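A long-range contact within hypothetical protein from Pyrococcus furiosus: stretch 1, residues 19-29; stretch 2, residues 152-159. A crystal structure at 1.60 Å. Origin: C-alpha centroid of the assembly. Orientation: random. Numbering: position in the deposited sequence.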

ATOM      1  N   ASN A  19      10.854  -9.785 -15.211  1.00 19.36           N
ATOM      2  CA  ASN A  19      11.545  -8.581 -15.693  1.00 18.53           C
ATOM      3  C   ASN A  19      10.659  -7.335 -15.581  1.00 20.84           C
ATOM      4  O   ASN A  19      11.162  -6.229 -15.327  1.00 19.54           O
ATOM      5  CB  ASN A  19      12.038  -8.767 -17.133  1.00 20.83           C
ATOM      6  CG  ASN A  19      13.455  -9.308 -17.195  1.00 22.64           C
ATOM      7  OD1 ASN A  19      14.223  -9.161 -16.243  1.00 21.64           O
ATOM      8  ND2 ASN A  19      13.818  -9.913 -18.328  1.00 27.01           N
ATOM      9  N   ARG A  20       9.359  -7.526 -15.776  1.00 22.82           N
ATOM     10  CA  ARG A  20       8.376  -6.434 -15.639  1.00 24.55           C
ATOM     11  C   ARG A  20       8.250  -5.954 -14.197  1.00 22.75           C
ATOM     12  O   ARG A  20       8.284  -4.747 -13.947  1.00 22.78           O
ATOM     13  CB  ARG A  20       7.006  -6.859 -16.198  1.00 26.76           C
ATOM     14  CG  ARG A  20       5.903  -5.798 -16.043  1.00 28.93           C
ATOM     15  CD  ARG A  20       4.628  -6.139 -16.829  1.00 33.89           C
ATOM     16  NE  ARG A  20       3.869  -7.248 -16.249  1.00 40.70           N
ATOM     17  CZ  ARG A  20       2.574  -7.487 -16.478  1.00 43.04           C
ATOM     18  NH1 ARG A  20       1.864  -6.676 -17.258  1.00 44.62           N
ATOM     19  NH2 ARG A  20       1.979  -8.533 -15.912  1.00 42.97           N
ATOM     20  N   ILE A  21       8.117  -6.884 -13.252  1.00 21.59           N
ATOM     21  CA  ILE A  21       8.008  -6.542 -11.817  1.00 22.37           C
ATOM     22  C   ILE A  21       9.219  -5.716 -11.356  1.00 23.51           C
ATOM     23  O   ILE A  21       9.074  -4.601 -10.814  1.00 22.17           O
ATOM     24  CB  ILE A  21       7.835  -7.826 -10.932  1.00 23.08           C
ATOM     25  CG1 ILE A  21       6.479  -8.495 -11.173  1.00 23.80           C
ATOM     26  CG2 ILE A  21       8.077  -7.537  -9.427  1.00 22.42           C
ATOM     27  CD1 ILE A  21       6.404  -9.923 -10.618  1.00 26.90           C
ATOM     28  N   TRP A  22      10.425  -6.243 -11.590  1.00 24.06           N
ATOM     29  CA  TRP A  22      11.614  -5.545 -11.135  1.00 23.30           C
ATOM     30  C   TRP A  22      11.933  -4.288 -11.956  1.00 23.87           C
ATOM     31  O   TRP A  22      12.220  -3.236 -11.374  1.00 23.00           O
ATOM     32  CB  TRP A  22      12.822  -6.503 -10.997  1.00 23.24           C
ATOM     33  CG  TRP A  22      12.867  -7.155  -9.645  1.00 25.41           C
ATOM     34  CD1 TRP A  22      13.564  -6.720  -8.551  1.00 25.85           C
ATOM     35  CD2 TRP A  22      12.181  -8.344  -9.230  1.00 25.10           C
ATOM     36  NE1 TRP A  22      13.351  -7.552  -7.495  1.00 26.07           N
ATOM     37  CE2 TRP A  22      12.510  -8.560  -7.875  1.00 26.18           C
ATOM     38  CE3 TRP A  22      11.323  -9.244  -9.866  1.00 28.39           C
ATOM     39  CZ2 TRP A  22      12.017  -9.652  -7.141  1.00 27.35           C
ATOM     40  CZ3 TRP A  22      10.826 -10.329  -9.138  1.00 27.30           C
ATOM     41  CH2 TRP A  22      11.177 -10.520  -7.787  1.00 26.34           C
ATOM     42  N   GLY A  23      11.829  -4.374 -13.289  1.00 21.63           N
ATOM     43  CA  GLY A  23      12.094  -3.232 -14.180  1.00 23.63           C
ATOM     44  C   GLY A  23      11.164  -2.062 -13.886  1.00 21.46           C
ATOM     45  O   GLY A  23      11.604  -0.912 -13.814  1.00 23.29           O
ATOM     46  N   ASP A  24       9.889  -2.368 -13.670  1.00 19.77           N
ATOM     47  CA  ASP A  24       8.899  -1.330 -13.372  1.00 21.24           C
ATOM     48  C   ASP A  24       9.194  -0.595 -12.059  1.00 20.55           C
ATOM     49  O   ASP A  24       8.950   0.621 -11.975  1.00 18.85           O
ATOM     50  CB  ASP A  24       7.476  -1.904 -13.332  1.00 22.50           C
ATOM     51  CG  ASP A  24       6.888  -2.161 -14.724  1.00 21.91           C
ATOM     52  OD1 ASP A  24       7.611  -2.032 -15.742  1.00 24.64           O
ATOM     53  OD2 ASP A  24       5.685  -2.497 -14.787  1.00 25.09           O
ATOM     54  N   ILE A  25       9.651  -1.309 -11.028  1.00 19.48           N
ATOM     55  CA  ILE A  25       9.951  -0.646  -9.748  1.00 20.39           C
ATOM     56  C   ILE A  25      11.250   0.163  -9.781  1.00 23.77           C
ATOM     57  O   ILE A  25      11.332   1.264  -9.201  1.00 22.15           O
ATOM     58  CB  ILE A  25       9.876  -1.604  -8.529  1.00 18.47           C
ATOM     59  CG1 ILE A  25       8.424  -2.003  -8.276  1.00 21.65           C
ATOM     60  CG2 ILE A  25      10.437  -0.961  -7.253  1.00 20.86           C
ATOM     61  CD1 ILE A  25       7.500  -0.821  -7.913  1.00 20.77           C
ATOM     62  N   PHE A  26      12.267  -0.345 -10.476  1.00 22.22           N
ATOM     63  CA  PHE A  26      13.474   0.461 -10.629  1.00 25.54           C
ATOM     64  C   PHE A  26      13.118   1.775 -11.348  1.00 24.86           C
ATOM     65  O   PHE A  26      13.567   2.858 -10.943  1.00 25.10           O
ATOM     66  CB  PHE A  26      14.588  -0.321 -11.344  1.00 28.74           C
ATOM     67  CG  PHE A  26      15.176  -1.432 -10.509  1.00 31.08           C
ATOM     68  CD1 PHE A  26      15.742  -1.163  -9.259  1.00 32.22           C
ATOM     69  CD2 PHE A  26      15.182  -2.750 -10.977  1.00 34.30           C
ATOM     70  CE1 PHE A  26      16.286  -2.193  -8.480  1.00 33.47           C
ATOM     71  CE2 PHE A  26      15.730  -3.795 -10.202  1.00 33.47           C
ATOM     72  CZ  PHE A  26      16.273  -3.515  -8.957  1.00 34.18           C
ATOM     73  N   GLU A  27      12.257   1.677 -12.360  1.00 24.21           N
ATOM     74  CA  GLU A  27      11.815   2.841 -13.142  1.00 27.13           C
ATOM     75  C   GLU A  27      10.981   3.792 -12.280  1.00 24.86           C
ATOM     76  O   GLU A  27      11.212   5.019 -12.272  1.00 25.36           O
ATOM     77  CB  GLU A  27      11.008   2.392 -14.364  1.00 29.20           C
ATOM     78  CG  GLU A  27      10.425   3.541 -15.202  1.00 33.94           C
ATOM     79  CD  GLU A  27       9.608   3.043 -16.394  1.00 37.99           C
ATOM     80  OE1 GLU A  27      10.089   3.202 -17.547  1.00 42.67           O
ATOM     81  OE2 GLU A  27       8.499   2.485 -16.180  1.00 39.48           O
ATOM     82  N   LEU A  28      10.021   3.226 -11.551  1.00 20.49           N
ATOM     83  CA  LEU A  28       9.103   4.034 -10.739  1.00 19.49           C
ATOM     84  C   LEU A  28       9.834   4.740  -9.605  1.00 17.36           C
ATOM     85  O   LEU A  28       9.469   5.890  -9.253  1.00 19.41           O
ATOM     86  CB  LEU A  28       7.965   3.177 -10.185  1.00 20.37           C
ATOM     87  CG  LEU A  28       6.887   3.878  -9.364  1.00 21.90           C
ATOM     88  CD1 LEU A  28       6.198   4.981 -10.216  1.00 22.81           C
ATOM     89  CD2 LEU A  28       5.898   2.844  -8.856  1.00 21.90           C
ATOM     90  N   ARG A  29      10.845   4.082  -9.024  1.00 18.47           N
ATOM     91  CA  ARG A  29      11.651   4.688  -7.965  1.00 18.39           C
ATOM     92  C   ARG A  29      12.299   5.974  -8.460  1.00 20.69           C
ATOM     93  O   ARG A  29      12.226   7.019  -7.782  1.00 19.84           O
ATOM     94  CB  ARG A  29      12.697   3.703  -7.394  1.00 21.12           C
ATOM     95  CG  ARG A  29      13.404   4.199  -6.124  1.00 21.32           C
ATOM     96  CD  ARG A  29      14.654   5.025  -6.435  1.00 20.33           C
ATOM     97  NE  ARG A  29      15.172   5.684  -5.232  1.00 22.50           N
ATOM     98  CZ  ARG A  29      16.227   6.494  -5.202  1.00 25.20           C
ATOM     99  NH1 ARG A  29      16.940   6.726  -6.307  1.00 22.90           N
ATOM    100  NH2 ARG A  29      16.595   7.050  -4.048  1.00 25.53           N
ATOM    101  N   GLY A 152      -2.617  -3.097  -9.904  1.00 22.24           N
ATOM    102  CA  GLY A 152      -2.152  -3.817 -11.112  1.00 25.01           C
ATOM    103  C   GLY A 152      -0.925  -3.128 -11.722  1.00 22.41           C
ATOM    104  O   GLY A 152      -0.230  -2.372 -11.041  1.00 25.49           O
ATOM    105  N   PHE A 153      -0.662  -3.359 -13.013  1.00 20.66           N
ATOM    106  CA  PHE A 153       0.555  -2.814 -13.625  1.00 19.49           C
ATOM    107  C   PHE A 153       0.308  -1.516 -14.386  1.00 22.34           C
ATOM    108  O   PHE A 153       0.786  -1.324 -15.520  1.00 23.48           O
ATOM    109  CB  PHE A 153       1.261  -3.878 -14.495  1.00 22.93           C
ATOM    110  CG  PHE A 153       1.903  -4.983 -13.686  1.00 22.90           C
ATOM    111  CD1 PHE A 153       3.147  -4.789 -13.082  1.00 26.95           C
ATOM    112  CD2 PHE A 153       1.249  -6.193 -13.500  1.00 24.96           C
ATOM    113  CE1 PHE A 153       3.745  -5.801 -12.311  1.00 27.81           C
ATOM    114  CE2 PHE A 153       1.844  -7.224 -12.718  1.00 23.82           C
ATOM    115  CZ  PHE A 153       3.090  -7.013 -12.137  1.00 26.67           C
ATOM    116  N   ASP A 154      -0.455  -0.635 -13.745  1.00 20.77           N
ATOM    117  CA  ASP A 154      -0.868   0.633 -14.364  1.00 21.71           C
ATOM    118  C   ASP A 154      -0.012   1.764 -13.807  1.00 18.58           C
ATOM    119  O   ASP A 154      -0.259   2.279 -12.703  1.00 19.85           O
ATOM    120  CB  ASP A 154      -2.362   0.864 -14.125  1.00 22.30           C
ATOM    121  CG  ASP A 154      -2.918   2.040 -14.923  1.00 22.29           C
ATOM    122  OD1 ASP A 154      -2.168   3.002 -15.182  1.00 21.23           O
ATOM    123  OD2 ASP A 154      -4.116   1.985 -15.288  1.00 22.69           O
ATOM    124  N   LYS A 155       0.992   2.158 -14.585  1.00 21.17           N
ATOM    125  CA  LYS A 155       1.939   3.221 -14.195  1.00 21.10           C
ATOM    126  C   LYS A 155       1.256   4.574 -13.983  1.00 20.28           C
ATOM    127  O   LYS A 155       1.510   5.264 -12.998  1.00 21.52           O
ATOM    128  CB  LYS A 155       3.053   3.347 -15.255  1.00 25.33           C
ATOM    129  CG  LYS A 155       3.780   2.034 -15.556  1.00 25.29           C
ATOM    130  CD  LYS A 155       4.815   2.207 -16.695  1.00 26.25           C
ATOM    131  CE  LYS A 155       5.525   0.885 -16.981  1.00 30.11           C
ATOM    132  NZ  LYS A 155       6.676   1.048 -17.919  1.00 33.13           N
ATOM    133  N   GLU A 156       0.344   4.933 -14.879  1.00 20.81           N
ATOM    134  CA  GLU A 156      -0.405   6.189 -14.722  1.00 19.18           C
ATOM    135  C   GLU A 156      -1.142   6.221 -13.395  1.00 20.90           C
ATOM    136  O   GLU A 156      -1.170   7.254 -12.723  1.00 20.03           O
ATOM    137  CB  GLU A 156      -1.408   6.362 -15.881  1.00 20.07           C
ATOM    138  CG  GLU A 156      -2.116   7.751 -15.935  1.00 22.10           C
ATOM    139  CD  GLU A 156      -3.431   7.840 -15.086  1.00 23.67           C
ATOM    140  OE1 GLU A 156      -3.910   6.794 -14.594  1.00 24.31           O
ATOM    141  OE2 GLU A 156      -3.994   8.967 -14.920  1.00 21.60           O
ATOM    142  N   GLU A 157      -1.739   5.077 -13.026  1.00 19.12           N
ATOM    143  CA  GLU A 157      -2.525   4.992 -11.798  1.00 20.22           C
ATOM    144  C   GLU A 157      -1.662   5.026 -10.557  1.00 18.21           C
ATOM    145  O   GLU A 157      -2.046   5.610  -9.557  1.00 18.86           O
ATOM    146  CB  GLU A 157      -3.464   3.768 -11.804  1.00 21.68           C
ATOM    147  CG  GLU A 157      -4.779   4.060 -12.538  1.00 22.72           C
ATOM    148  CD  GLU A 157      -5.685   2.851 -12.668  1.00 25.19           C
ATOM    149  OE1 GLU A 157      -5.438   1.835 -11.968  1.00 26.15           O
ATOM    150  OE2 GLU A 157      -6.649   2.913 -13.468  1.00 21.66           O
ATOM    151  N   VAL A 158      -0.480   4.406 -10.581  1.00 17.13           N
ATOM    152  CA  VAL A 158       0.338   4.531  -9.363  1.00 20.49           C
ATOM    153  C   VAL A 158       0.687   5.979  -9.058  1.00 19.72           C
ATOM    154  O   VAL A 158       0.557   6.431  -7.906  1.00 20.54           O
ATOM    155  CB  VAL A 158       1.579   3.618  -9.360  1.00 24.38           C
ATOM    156  CG1 VAL A 158       2.200   3.567  -7.938  1.00 28.97           C
ATOM    157  CG2 VAL A 158       1.170   2.277  -9.730  1.00 30.54           C
ATOM    158  N   LYS A 159       1.083   6.723 -10.097  1.00 19.56           N
ATOM    159  CA  LYS A 159       1.391   8.137  -9.942  1.00 21.02           C
ATOM    160  C   LYS A 159       0.160   8.926  -9.481  1.00 18.81           C
ATOM    161  O   LYS A 159       0.231   9.690  -8.529  1.00 20.06           O
ATOM    162  CB  LYS A 159       1.944   8.740 -11.240  1.00 23.52           C
ATOM    163  CG  LYS A 159       3.366   8.348 -11.585  1.00 29.87           C
ATOM    164  CD  LYS A 159       3.828   9.106 -12.861  1.00 30.02           C
ATOM    165  CE  LYS A 159       5.245   8.726 -13.256  1.00 36.83           C
ATOM    166  NZ  LYS A 159       5.655   9.336 -14.558  1.00 37.74           N
TER

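Residues 19-29 form a continuous piece of a longer α-helix, its turns closed by backbone bonds such as Leu28 N to Asp24 O (2.8 Å). The second stretch approaches as a loop and becomes helical at Lys155. Asp154 occupies the N-cap position: its OD1 accepts from Glu157 N at 3.0 Å, satisfying an amide that the first helical turn leaves without a backbone carbonyl partner. Its CA-to-CB bond points away from the first stretch, so the capping residue takes no part in the contact. The helix axes run at 41° to each other and come no closer than 12.0 Å; even the nearest backbone pair, Leu28 CA and Lys155 CA, is 8.0 Å apart. The gap is bridged entirely by side chains, and the contact buries a modest 428 Å².

Phe153, in the loop just before the cap, contributes the largest share of that surface. Its CA-to-CB bond points toward the first helix, and with chi1 in the m rotamer the ring reaches Arg20, Ile21 and Asp24. The Arg20 guanidinium lies flat over one ring face, its plane tilted 17° from that of the ring and Arg20 CZ 3.9 Å from the centroid of the Phe153 ring. The closest atoms of the pair are Arg20 NH2 and Phe153 CD2, at 3.4 Å. The stack joins cation-pi attraction to van der Waals packing, within reach of the long arginine side chain. The arrangement has a cost, since Arg20 NE is buried by the contact without a polar partner. At the ring edge, Ile21 CG1 packs 3.8 Å from Phe153 CZ, an apolar contact suited to the buried position of the isoleucine.

Lys155 supplies the polar link. Its CA-to-CB bond points sideways, but chi2 to chi4 are all t, and the extended chain carries the ammonium group to the acidic side chains of the first helix. Lys155 NZ donates a hydrogen bond to Glu27 OE2 at 2.9 Å, as part of a salt bridge. A second, long salt bridge joins Lys155 NZ to Asp24 OD1 at 3.9 Å, so one lysine engages two carboxylates roughly a helical turn apart.

Farther along, Leu28 and Val158, both buried, make an apolar contact between Leu28 CD2 and Val158 CG1 (3.9 Å). The leucine's CA-to-CB bond points sideways, yet its branched end comes nearer and meets the compact valine, whose own CA-to-CB bond points toward the first helix.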